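Local coordinates for protein kirola (PDB 4IGV) that is a kiwifruit allergen of the ripening-related (MLP/RRP) family, related to PR-10 proteins, and may bind small hydrophobic molecules in the cavity of its Bet v 1-like fold, at residues G50-I56 with K70-I76; T115-H119 with L133-I138; V11-S15 with T141-E145. Residues are numbered along the deposited sequence.

Interaction 1: residues G50-I56 with K70-I76; sequences GTVGSVI and KDIVEAI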
# COMPACT_ATOMS: atom_id res chain seq x y z
N GLY A 50 12.92 -2.46 3.29
CA GLY A 50 12.72 -3.88 3.00
C GLY A 50 12.87 -4.84 4.16
O GLY A 50 12.92 -6.04 3.96
N THR A 51 12.90 -4.31 5.40
CA THR A 51 13.03 -5.15 6.61
C THR A 51 11.80 -5.01 7.51
O THR A 51 11.20 -3.94 7.62
CB THR A 51 14.24 -4.79 7.39
OG1 THR A 51 14.13 -3.50 7.94
CG2 THR A 51 15.50 -4.96 6.52
N VAL A 52 11.39 -6.08 8.16
CA VAL A 52 10.34 -6.06 9.15
C VAL A 52 10.73 -5.12 10.27
O VAL A 52 11.91 -5.09 10.75
CB VAL A 52 10.05 -7.45 9.67
CG1 VAL A 52 9.16 -7.40 10.92
CG2 VAL A 52 9.43 -8.34 8.56
N GLY A 53 9.80 -4.30 10.69
CA GLY A 53 10.01 -3.30 11.68
C GLY A 53 10.44 -1.96 11.22
O GLY A 53 10.49 -1.00 12.02
N SER A 54 10.71 -1.81 9.94
CA SER A 54 11.03 -0.51 9.40
C SER A 54 9.82 0.41 9.52
O SER A 54 8.63 -0.05 9.49
CB SER A 54 11.52 -0.58 7.95
OG SER A 54 10.63 -1.25 7.06
N VAL A 55 10.07 1.70 9.67
CA VAL A 55 9.03 2.67 9.89
C VAL A 55 9.10 3.70 8.78
O VAL A 55 10.18 4.25 8.53
CB VAL A 55 9.19 3.36 11.27
CG1 VAL A 55 8.12 4.47 11.50
CG2 VAL A 55 9.22 2.33 12.43
N ILE A 56 7.98 3.93 8.12
CA ILE A 56 7.93 4.70 6.90
C ILE A 56 6.84 5.77 7.03
O ILE A 56 5.70 5.51 7.47
CB ILE A 56 7.70 3.83 5.66
CG1 ILE A 56 8.77 2.77 5.55
CG2 ILE A 56 7.66 4.70 4.38
CD1 ILE A 56 8.49 1.76 4.42
N LYS A 70 2.02 7.30 9.09
CA LYS A 70 3.24 6.65 9.49
C LYS A 70 2.90 5.19 9.67
O LYS A 70 1.96 4.82 10.40
CB LYS A 70 3.77 7.22 10.82
CG LYS A 70 5.07 6.69 11.22
CD LYS A 70 5.61 7.33 12.50
CE LYS A 70 4.80 7.00 13.68
NZ LYS A 70 5.52 7.50 14.91
N ASP A 71 3.68 4.33 9.03
CA ASP A 71 3.44 2.89 9.02
C ASP A 71 4.64 2.12 9.51
O ASP A 71 5.78 2.60 9.35
CB ASP A 71 3.20 2.33 7.61
CG ASP A 71 1.97 2.84 6.92
OD1 ASP A 71 1.31 3.79 7.37
OD2 ASP A 71 1.68 2.26 5.82
N ILE A 72 4.38 0.95 10.11
CA ILE A 72 5.41 -0.04 10.39
C ILE A 72 5.24 -1.20 9.43
O ILE A 72 4.13 -1.59 9.08
CB ILE A 72 5.42 -0.53 11.90
CG1 ILE A 72 6.54 -1.54 12.17
CG2 ILE A 72 4.08 -1.11 12.33
CD1 ILE A 72 6.88 -1.70 13.66
N VAL A 73 6.36 -1.75 8.97
CA VAL A 73 6.32 -2.99 8.18
C VAL A 73 6.21 -4.12 9.20
O VAL A 73 7.17 -4.43 9.92
CB VAL A 73 7.52 -3.15 7.31
CG1 VAL A 73 7.45 -4.54 6.61
CG2 VAL A 73 7.57 -2.04 6.23
N GLU A 74 5.03 -4.70 9.34
CA GLU A 74 4.73 -5.71 10.35
C GLU A 74 5.19 -7.09 9.91
O GLU A 74 5.40 -7.93 10.78
CB GLU A 74 3.20 -5.69 10.59
CG GLU A 74 2.44 -6.78 11.17
CD GLU A 74 0.99 -6.29 11.48
OE1 GLU A 74 0.83 -5.22 12.11
OE2 GLU A 74 0.08 -7.04 11.21
N ALA A 75 5.18 -7.37 8.62
CA ALA A 75 5.48 -8.69 8.11
C ALA A 75 5.99 -8.64 6.71
O ALA A 75 5.57 -7.78 5.92
CB ALA A 75 4.20 -9.58 8.19
N ILE A 76 6.84 -9.58 6.40
CA ILE A 76 7.35 -9.84 5.06
C ILE A 76 7.37 -11.32 4.81
O ILE A 76 7.81 -12.05 5.70
CB ILE A 76 8.76 -9.28 4.85
CG1 ILE A 76 8.70 -7.78 4.88
CG2 ILE A 76 9.43 -9.80 3.54
CD1 ILE A 76 10.01 -7.08 4.73

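Interaction 2: residues T115-H119 with L133-I138; sequences TWTFH and LMNFCI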
# COMPACT_ATOMS: atom_id res chain seq x y z
N THR A 115 -2.47 -8.40 -5.24
CA THR A 115 -3.62 -8.42 -4.40
C THR A 115 -3.42 -7.47 -3.25
O THR A 115 -2.42 -7.56 -2.52
CB THR A 115 -3.86 -9.83 -3.86
OG1 THR A 115 -4.12 -10.69 -4.97
CG2 THR A 115 -5.14 -9.85 -2.97
N TRP A 116 -4.39 -6.58 -3.07
CA TRP A 116 -4.41 -5.61 -1.96
C TRP A 116 -5.46 -6.09 -0.95
O TRP A 116 -6.62 -6.35 -1.34
CB TRP A 116 -4.83 -4.24 -2.52
CG TRP A 116 -3.79 -3.60 -3.36
CD1 TRP A 116 -3.69 -3.68 -4.70
CD2 TRP A 116 -2.77 -2.68 -2.93
NE1 TRP A 116 -2.60 -2.95 -5.14
CE2 TRP A 116 -2.07 -2.28 -4.07
CE3 TRP A 116 -2.46 -2.11 -1.72
CZ2 TRP A 116 -1.01 -1.39 -4.01
CZ3 TRP A 116 -1.41 -1.23 -1.64
CH2 TRP A 116 -0.72 -0.83 -2.80
N THR A 117 -5.07 -6.23 0.30
CA THR A 117 -5.97 -6.61 1.35
C THR A 117 -5.91 -5.58 2.45
O THR A 117 -4.81 -5.27 2.94
CB THR A 117 -5.65 -8.03 1.89
OG1 THR A 117 -5.70 -8.99 0.88
CG2 THR A 117 -6.63 -8.43 3.02
N PHE A 118 -7.05 -5.09 2.89
CA PHE A 118 -7.16 -4.24 4.06
C PHE A 118 -7.84 -5.00 5.17
O PHE A 118 -8.84 -5.65 4.95
CB PHE A 118 -8.02 -3.01 3.81
CG PHE A 118 -7.58 -2.08 2.71
CD1 PHE A 118 -6.32 -2.07 2.16
CD2 PHE A 118 -8.49 -1.12 2.26
CE1 PHE A 118 -5.98 -1.15 1.18
CE2 PHE A 118 -8.15 -0.20 1.25
CZ PHE A 118 -6.90 -0.21 0.76
N HIS A 119 -7.29 -4.91 6.38
CA HIS A 119 -7.97 -5.39 7.58
C HIS A 119 -8.05 -4.19 8.49
O HIS A 119 -7.03 -3.57 8.81
CB HIS A 119 -7.18 -6.48 8.29
CG HIS A 119 -7.13 -7.78 7.56
ND1 HIS A 119 -8.18 -8.68 7.60
CD2 HIS A 119 -6.16 -8.38 6.84
CE1 HIS A 119 -7.89 -9.73 6.85
NE2 HIS A 119 -6.67 -9.58 6.38
N LEU A 133 -9.77 4.58 -0.44
CA LEU A 133 -8.37 4.20 -0.29
C LEU A 133 -8.01 3.00 -1.20
O LEU A 133 -6.94 2.93 -1.77
CB LEU A 133 -8.09 3.86 1.19
CG LEU A 133 -6.63 3.63 1.51
CD1 LEU A 133 -5.78 4.93 1.35
CD2 LEU A 133 -6.43 3.02 2.90
N MET A 134 -8.94 2.05 -1.31
CA MET A 134 -8.70 0.94 -2.23
C MET A 134 -8.57 1.42 -3.67
O MET A 134 -7.66 0.99 -4.38
CB MET A 134 -9.78 -0.15 -2.10
CG MET A 134 -9.52 -1.33 -3.00
SD MET A 134 -7.97 -2.24 -2.61
CE MET A 134 -8.51 -3.16 -1.20
N ASN A 135 -9.43 2.33 -4.09
CA ASN A 135 -9.33 2.90 -5.44
C ASN A 135 -7.99 3.55 -5.63
O ASN A 135 -7.37 3.41 -6.67
CB ASN A 135 -10.45 3.92 -5.68
CG ASN A 135 -11.86 3.30 -5.70
OD1 ASN A 135 -12.02 2.12 -6.01
ND2 ASN A 135 -12.89 4.14 -5.42
N PHE A 136 -7.51 4.25 -4.61
CA PHE A 136 -6.21 4.91 -4.63
C PHE A 136 -5.07 3.92 -4.85
O PHE A 136 -4.16 4.13 -5.63
CB PHE A 136 -6.13 5.76 -3.35
CG PHE A 136 -4.78 6.33 -2.97
CD1 PHE A 136 -4.42 7.63 -3.29
CD2 PHE A 136 -3.95 5.58 -2.19
CE1 PHE A 136 -3.19 8.14 -2.84
CE2 PHE A 136 -2.73 6.07 -1.77
CZ PHE A 136 -2.38 7.36 -2.13
N CYS A 137 -5.10 2.83 -4.09
CA CYS A 137 -4.10 1.79 -4.20
C CYS A 137 -4.10 1.13 -5.57
O CYS A 137 -3.03 0.84 -6.12
CB CYS A 137 -4.29 0.74 -3.12
SG CYS A 137 -3.90 1.32 -1.42
N ILE A 138 -5.28 0.88 -6.11
CA ILE A 138 -5.37 0.29 -7.44
C ILE A 138 -4.82 1.27 -8.49
O ILE A 138 -4.16 0.86 -9.44
CB ILE A 138 -6.78 -0.16 -7.75
CG1 ILE A 138 -7.18 -1.31 -6.78
CG2 ILE A 138 -6.90 -0.64 -9.20
CD1 ILE A 138 -6.36 -2.54 -6.91

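Interaction 3: residues V11-S15 with T141-E145; sequences VEILS and TKDIE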
# COMPACT_ATOMS: atom_id res chain seq x y z
N VAL A 11 -5.74 -7.37 -8.93
CA VAL A 11 -5.69 -6.98 -10.30
C VAL A 11 -4.52 -7.59 -11.03
O VAL A 11 -3.40 -7.73 -10.49
CB VAL A 11 -5.68 -5.48 -10.48
CG1 VAL A 11 -7.03 -4.89 -10.12
CG2 VAL A 11 -4.54 -4.92 -9.68
N GLU A 12 -4.76 -7.98 -12.28
CA GLU A 12 -3.71 -8.46 -13.14
C GLU A 12 -2.93 -7.29 -13.68
O GLU A 12 -3.51 -6.28 -14.11
CB GLU A 12 -4.22 -9.28 -14.32
CG GLU A 12 -3.15 -9.59 -15.39
CD GLU A 12 -2.38 -10.89 -15.17
OE1 GLU A 12 -2.85 -11.72 -14.36
OE2 GLU A 12 -1.31 -11.08 -15.78
N ILE A 13 -1.62 -7.48 -13.70
CA ILE A 13 -0.72 -6.43 -14.15
C ILE A 13 -0.02 -6.80 -15.40
O ILE A 13 0.14 -7.98 -15.73
CB ILE A 13 0.26 -5.99 -13.04
CG1 ILE A 13 1.09 -7.13 -12.51
CG2 ILE A 13 -0.52 -5.39 -11.88
CD1 ILE A 13 2.22 -6.64 -11.64
N LEU A 14 0.37 -5.76 -16.12
CA LEU A 14 1.05 -5.93 -17.38
C LEU A 14 2.56 -5.92 -17.20
O LEU A 14 3.28 -6.37 -18.08
CB LEU A 14 0.60 -4.88 -18.39
CG LEU A 14 -0.09 -5.47 -19.63
CD1 LEU A 14 -0.97 -4.44 -20.30
CD2 LEU A 14 0.94 -6.03 -20.64
N SER A 15 3.02 -5.46 -16.04
CA SER A 15 4.41 -5.36 -15.79
C SER A 15 4.90 -6.59 -14.98
O SER A 15 4.16 -7.46 -14.68
CB SER A 15 4.67 -4.06 -15.07
OG SER A 15 4.02 -4.03 -13.82
N THR A 141 -1.18 1.20 -8.45
CA THR A 141 -0.77 -0.00 -9.13
C THR A 141 -0.75 0.21 -10.65
O THR A 141 0.21 -0.17 -11.33
CB THR A 141 -1.72 -1.16 -8.77
OG1 THR A 141 -1.71 -1.35 -7.35
CG2 THR A 141 -1.35 -2.46 -9.47
N LYS A 142 -1.78 0.83 -11.18
CA LYS A 142 -1.85 1.09 -12.62
C LYS A 142 -0.80 2.10 -13.09
O LYS A 142 -0.24 1.94 -14.19
CB LYS A 142 -3.27 1.53 -12.99
CG LYS A 142 -4.30 0.41 -12.86
CD LYS A 142 -5.70 0.89 -13.07
CE LYS A 142 -6.70 -0.19 -12.80
NZ LYS A 142 -8.08 0.35 -12.99
N ASP A 143 -0.51 3.07 -12.23
CA ASP A 143 0.56 4.03 -12.54
C ASP A 143 1.91 3.32 -12.59
O ASP A 143 2.68 3.61 -13.49
CB ASP A 143 0.58 5.15 -11.53
CG ASP A 143 -0.53 6.16 -11.75
OD1 ASP A 143 -1.17 6.18 -12.83
OD2 ASP A 143 -0.79 6.98 -10.85
N ILE A 144 2.14 2.38 -11.66
CA ILE A 144 3.42 1.67 -11.68
C ILE A 144 3.52 0.81 -12.92
O ILE A 144 4.54 0.79 -13.62
CB ILE A 144 3.60 0.84 -10.41
CG1 ILE A 144 3.75 1.73 -9.18
CG2 ILE A 144 4.75 -0.16 -10.58
CD1 ILE A 144 3.56 0.98 -7.83
N GLU A 145 2.46 0.06 -13.21
CA GLU A 145 2.52 -0.88 -14.35
C GLU A 145 2.69 -0.21 -15.68
O GLU A 145 3.23 -0.80 -16.61
CB GLU A 145 1.31 -1.85 -14.31
CG GLU A 145 0.07 -1.29 -14.74
CD GLU A 145 -1.16 -2.29 -14.65
OE1 GLU A 145 -1.08 -3.33 -15.23
OE2 GLU A 145 -2.08 -1.98 -13.85
O HOH W 1 -3.98 -3.58 -13.72

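Interaction 1: residues G50-I56 with K70-I76
Four backbone hydrogen bonds tie residues 50-56 to strand 70-76. A type II turn runs from Thr51 to Ser54, with Gly53 in its positive-phi position, where a CB would clash with the carbonyl before it. The p rotamer of Ser54 brings OG to Thr51 O (2.8 Å), while Gly53 N donates to Val73 O (2.7 Å) and Val73 N to Ser54 O (2.9 Å). Val52, in the t rotamer, lays CG2 3.8 Å from CG1 of Ile76, whose m,t rotamer brings CD1 to 3.2 Å from Gly50 O. This turn belongs to the glycine-rich loop between the second and third strands of the Bet v 1 fold, next to the antiparallel hairpin of strands 55-62 and 65-77. Ile56 and Asp71 form a hydrogen-bonded pair, Ile56 N to Asp71 O and Asp71 N to Ile56 O, both 2.8 Å. Their side chains, both m at chi1, lie on one sheet face, where Asp71 OD2 is hydrogen-bonded to an unidentified molecule, probably from the crystallisation liquor. On the other face Val55 and Ile72 form a non-hydrogen-bonded pair, and Val55 CG1 packs diagonally on Lys70 CG at 3.8 Å. Val73 (t) places CG2 3.3 Å from Ser54 OG and 4.3 Å from Ile56 CD1.

Interaction 2: residues T115-H119 with L133-I138
Cys137 lays its CB almost squarely over the six-membered ring of Trp116, 3.6 Å from the centroid and 7° off the ring normal, a CH-pi contact, while its SG approaches the same ring obliquely, 4.0 Å from the centroid. This is the core packing of the Bet v 1 fold, in which the long C-terminal helix lies across the inner face of the curved antiparallel sheet. Here strand 115-119 and helix 133-138 run nearly antiparallel, at 156°, with axes 9.9 Å apart, a gap filled by Trp116, Phe118, Met134 and Cys137 without any hydrogen bond between the segments. Trp116 and Phe118, two residues apart on the strand, both point at the helix; Thr115 and Thr117 point away from it. Met134 sets out sideways from the helix, but its chain bends so that CE rests over the face of Phe118, 3.8 Å from the ring centroid, and SD lies 3.7 Å from Trp116 CB. The methionine thus meets both aromatic residues, in Met-aromatic contacts that are oblique to each ring. Phe118 in turn has Cys137 SG at its edge and Leu133 CD2 3.9 Å from its CZ, and meets Phe99 of the next strand edge-to-face. The indole nitrogen of Trp116 is satisfied one turn further along the helix, by Thr141 OG1. At that end of the contact Ile138 has its CA-to-CB bond directed away from the strand, yet its m,m rotamer returns the tip, leaving CD1 3.6 Å from Trp116 CD1.

Interaction 3: residues V11-S15 with T141-E145
Glu145, at the C-terminal end of the long helix of this Bet v 1 fold, gives up far more surface to this contact than any other residue and fastens the helix to the chain leaving the first strand. Its carboxylate spans two points: OE1 accepts a hydrogen bond from Leu14 N (3.0 Å), and OE2 takes one from a water (2.5 Å to the water oxygen) that also donates to Glu12 O (2.8 Å). One side chain thus holds two backbone groups of residues 11-15, Leu14 N directly and Glu12 O through water. One helical turn earlier, Thr141 supplies the apolar part: its CG2 lies 3.9 Å from Ile13 CG2 and 4.0 Å from Val11 CG2, while its OG1 is engaged by Cys137 O and Trp116 NE1. Ser15 brings the two backbones closest, with 5.1 Å between its CA and that of Glu145. Its hydroxyl rests against the aliphatic base of the glutamate, Ser15 OG lying 3.5 Å from Glu145 CB.

In the fold
The three contacts sample a single seven-stranded antiparallel sheet and the helix it curves around. Interaction 3 joins segments near the two ends of the chain, with interactions 1 and 2 in series between them. Interactions 2 and 3 share helix 131-145 and reach the neighbouring strands 112-122 and 4-12; their centres are about 13 Å apart, and Trp116 NE1 meets Thr141 OG1 in a probable hydrogen bond (2.9 Å). Interaction 1 lies toward the other edge of the sheet, its centre about 17 Å from that of interaction 2 and, across the chain's centre, about 23 Å from that of interaction 3. The helix thus packs near strand 4-12, with the hairpin toward the opposite edge, consistent with the hollow interior of Bet v 1 relatives.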